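N-acetylmuramoyl-L-alanine amidase (Mycolicibacterium smegmatis, PDB 7AGM) is a zinc-dependent peptidoglycan amidase that hydrolyses the amide bond between N-acetylmuramic acid and L-alanine, probably to remodel the cell wall. Local coordinates at residues A[15-19]-A[52-57]. Residues are numbered along the deposited sequence; the frame is centred on the assembly and turned at random.
Sequences PGHNG and EHSFTW. With ZN (zinc ion), chain C.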
ATOM      1  N   PRO A  15      -0.838  -6.070   2.445  1.00 15.06           N
ATOM      2  CA  PRO A  15       0.514  -6.328   1.922  1.00 14.15           C
ATOM      3  C   PRO A  15       0.417  -6.941   0.533  1.00 13.83           C
ATOM      4  O   PRO A  15      -0.135  -8.031   0.355  1.00 14.47           O
ATOM      5  CB  PRO A  15       1.119  -7.299   2.943  1.00 15.10           C
ATOM      6  CG  PRO A  15      -0.054  -7.941   3.627  1.00 16.40           C
ATOM      7  CD  PRO A  15      -1.240  -7.007   3.511  1.00 16.12           C
ATOM      8  N   GLY A  16       0.930  -6.209  -0.455  1.00 13.66           N
ATOM      9  CA  GLY A  16       0.716  -6.592  -1.841  1.00 14.14           C
ATOM     10  C   GLY A  16       1.258  -7.977  -2.157  1.00 14.47           C
ATOM     11  O   GLY A  16       2.277  -8.416  -1.607  1.00 14.33           O
ATOM     12  N   HIS A  17       0.538  -8.673  -3.044  1.00 15.77           N
ATOM     13  CA  HIS A  17       0.925  -9.937  -3.667  1.00 17.54           C
ATOM     14  C   HIS A  17       0.780 -11.114  -2.714  1.00 20.59           C
ATOM     15  O   HIS A  17       0.298 -10.937  -1.593  1.00 19.36           O
ATOM     16  CB  HIS A  17       2.305  -9.831  -4.324  1.00 16.89           C
ATOM     17  CG  HIS A  17       2.426  -8.630  -5.204  1.00 16.47           C
ATOM     18  ND1 HIS A  17       1.917  -8.594  -6.485  1.00 16.80           N
ATOM     19  CD2 HIS A  17       2.943  -7.401  -4.967  1.00 16.35           C
ATOM     20  CE1 HIS A  17       2.136  -7.399  -7.007  1.00 15.40           C
ATOM     21  NE2 HIS A  17       2.747  -6.654  -6.105  1.00 15.36           N
ATOM     22  N   ASN A  18       1.153 -12.316  -3.161  1.00 27.47           N
ATOM     23  CA  ASN A  18       1.010 -13.536  -2.378  1.00 36.26           C
ATOM     24  C   ASN A  18       2.378 -14.150  -2.129  1.00 28.03           C
ATOM     25  O   ASN A  18       3.306 -13.977  -2.923  1.00 27.56           O
ATOM     26  CB  ASN A  18       0.214 -14.621  -3.122  1.00 55.56           C
ATOM     27  CG  ASN A  18      -1.098 -14.128  -3.687  1.00 75.47           C
ATOM     28  OD1 ASN A  18      -1.806 -13.331  -3.074  1.00 38.51           O
ATOM     29  ND2 ASN A  18      -1.443 -14.634  -4.867  1.00 31.26           N
ATOM     30  N   GLY A  19       2.475 -14.921  -1.042  1.00 29.83           N
ATOM     31  CA  GLY A  19       3.689 -15.670  -0.774  1.00 38.98           C
ATOM     32  C   GLY A  19       3.891 -16.862  -1.685  1.00 26.95           C
ATOM     33  O   GLY A  19       5.004 -17.390  -1.764  1.00 39.94           O
ATOM     34  N   GLU A  52       9.210  -8.910  -3.646  1.00 14.93           N
ATOM     35  CA  GLU A  52       8.274  -7.895  -3.176  1.00 15.20           C
ATOM     36  C   GLU A  52       7.314  -8.449  -2.130  1.00 13.84           C
ATOM     37  O   GLU A  52       7.041  -7.790  -1.119  1.00 14.23           O
ATOM     38  CB  GLU A  52       7.487  -7.318  -4.351  1.00 15.07           C
ATOM     39  CG  GLU A  52       6.494  -6.249  -3.906  1.00 16.09           C
ATOM     40  CD  GLU A  52       5.670  -5.694  -5.044  1.00 16.54           C
ATOM     41  OE1 GLU A  52       5.916  -6.087  -6.205  1.00 16.78           O
ATOM     42  OE2 GLU A  52       4.764  -4.870  -4.781  1.00 17.26           O
ATOM     43  N   HIS A  53       6.803  -9.666  -2.340  1.00 15.02           N
ATOM     44  CA  HIS A  53       5.780 -10.176  -1.433  1.00 15.48           C
ATOM     45  C   HIS A  53       6.302 -10.335  -0.008  1.00 14.65           C
ATOM     46  O   HIS A  53       5.535 -10.174   0.946  1.00 15.06           O
ATOM     47  CB  HIS A  53       5.160 -11.470  -1.968  1.00 16.41           C
ATOM     48  CG  HIS A  53       6.051 -12.673  -1.877  1.00 17.72           C
ATOM     49  ND1 HIS A  53       6.242 -13.377  -0.706  1.00 18.54           N
ATOM     50  CD2 HIS A  53       6.765 -13.324  -2.825  1.00 18.92           C
ATOM     51  CE1 HIS A  53       7.049 -14.399  -0.932  1.00 20.06           C
ATOM     52  NE2 HIS A  53       7.378 -14.392  -2.213  1.00 20.61           N
ATOM     53  N   SER A  54       7.595 -10.638   0.161  1.00 15.74           N
ATOM     54  CA  SER A  54       8.148 -10.740   1.510  1.00 16.73           C
ATOM     55  C   SER A  54       8.400  -9.363   2.114  1.00 15.87           C
ATOM     56  O   SER A  54       8.161  -9.153   3.314  1.00 16.20           O
ATOM     57  CB  SER A  54       9.426 -11.574   1.503  1.00 18.21           C
ATOM     58  OG  SER A  54       9.145 -12.899   1.076  1.00 19.61           O
ATOM     59  N   PHE A  55       8.855  -8.408   1.297  1.00 15.91           N
ATOM     60  CA  PHE A  55       9.008  -7.041   1.780  1.00 15.28           C
ATOM     61  C   PHE A  55       7.678  -6.479   2.265  1.00 14.70           C
ATOM     62  O   PHE A  55       7.600  -5.882   3.347  1.00 15.47           O
ATOM     63  CB  PHE A  55       9.569  -6.132   0.687  1.00 15.54           C
ATOM     64  CG  PHE A  55       9.426  -4.673   1.018  1.00 15.25           C
ATOM     65  CD1 PHE A  55      10.249  -4.078   1.960  1.00 15.59           C
ATOM     66  CD2 PHE A  55       8.434  -3.904   0.424  1.00 15.47           C
ATOM     67  CE1 PHE A  55      10.107  -2.739   2.299  1.00 15.87           C
ATOM     68  CE2 PHE A  55       8.285  -2.565   0.750  1.00 15.24           C
ATOM     69  CZ  PHE A  55       9.119  -1.973   1.683  1.00 15.40           C
ATOM     70  N   THR A  56       6.619  -6.628   1.458  1.00 14.58           N
ATOM     71  CA  THR A  56       5.345  -6.033   1.852  1.00 14.31           C
ATOM     72  C   THR A  56       4.785  -6.723   3.085  1.00 13.91           C
ATOM     73  O   THR A  56       4.207  -6.070   3.962  1.00 13.86           O
ATOM     74  CB  THR A  56       4.336  -6.097   0.704  1.00 14.42           C
ATOM     75  OG1 THR A  56       3.983  -7.462   0.441  1.00 15.41           O
ATOM     76  CG2 THR A  56       4.887  -5.433  -0.572  1.00 14.07           C
ATOM     77  N   TRP A  57       4.958  -8.039   3.178  1.00 14.48           N
ATOM     78  CA  TRP A  57       4.463  -8.785   4.331  1.00 15.53           C
ATOM     79  C   TRP A  57       5.115  -8.304   5.624  1.00 15.47           C
ATOM     80  O   TRP A  57       4.430  -7.892   6.572  1.00 15.16           O
ATOM     81  CB  TRP A  57       4.721 -10.275   4.103  1.00 16.61           C
ATOM     82  CG  TRP A  57       4.425 -11.131   5.289  1.00 17.35           C
ATOM     83  CD1 TRP A  57       5.327 -11.809   6.072  1.00 18.87           C
ATOM     84  CD2 TRP A  57       3.131 -11.420   5.829  1.00 18.03           C
ATOM     85  NE1 TRP A  57       4.668 -12.496   7.058  1.00 19.87           N
ATOM     86  CE2 TRP A  57       3.320 -12.280   6.930  1.00 19.93           C
ATOM     87  CE3 TRP A  57       1.830 -11.038   5.484  1.00 18.35           C
ATOM     88  CZ2 TRP A  57       2.259 -12.753   7.696  1.00 20.33           C
ATOM     89  CZ3 TRP A  57       0.775 -11.516   6.246  1.00 19.57           C
ATOM     90  CH2 TRP A  57       0.998 -12.359   7.340  1.00 20.29           C
TER
HETATM   91 ZN    ZN C 301       3.208  -4.593  -6.089  0.86 17.59          ZN
HETATM   92  O   HOH W   1       4.015  -5.055  -8.021  1.00 45.81           O
HETATM   93  O   HOH W   2       1.779  -4.185  -7.749  1.00 25.69           O
HETATM   94  O   HOH W   3       4.229  -2.972  -6.886  1.00 21.69           O
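Start at E52, in the first turn of helix 52-69: its extended side chain carries OE2 to the zinc at 2.0 Å, while H17 NE2 binds the same ion at 2.1 Å. H17 NE2 and E52 OE2 are 3.0 Å apart because both are ligands; the metal, not a hydrogen bond, joins them. H107 supplies the third protein ligand and waters 1, 2 and 3 complete the six, water 1 also donating to E52 OE1 at 2.8 Å. E52 also hydrogen-bonds to T44. This His-Glu-His site is that of the Amidase_3 family, consistent with an active centre. H17 ND1 hydrogen-bonds to E41 O, so both ring nitrogens have a partner.

Next comes H53, its ring packed face-on against the loop: N18 O sits over one face, 3.2 Å from H53 CG, and G19 CA makes a CH-pi contact 3.8 Å from the ring centroid. H53 ND1 hydrogen-bonds to D81 OD1. A turn on, T56 OG1 lies 2.8 Å from G16 O and 3.2 Å from H53 O, one proton within reach of both acceptors. W57 then meets P15 edge-on, P15 CG being 4.1 Å from W57 CE3.

The loop thus runs from the end of strand 10-15 across the start of helix 52-69, with strand 102-109, which bears H107, beside strand 10-15 on one side and strand 73-76, touched by P15 and W57, on the other.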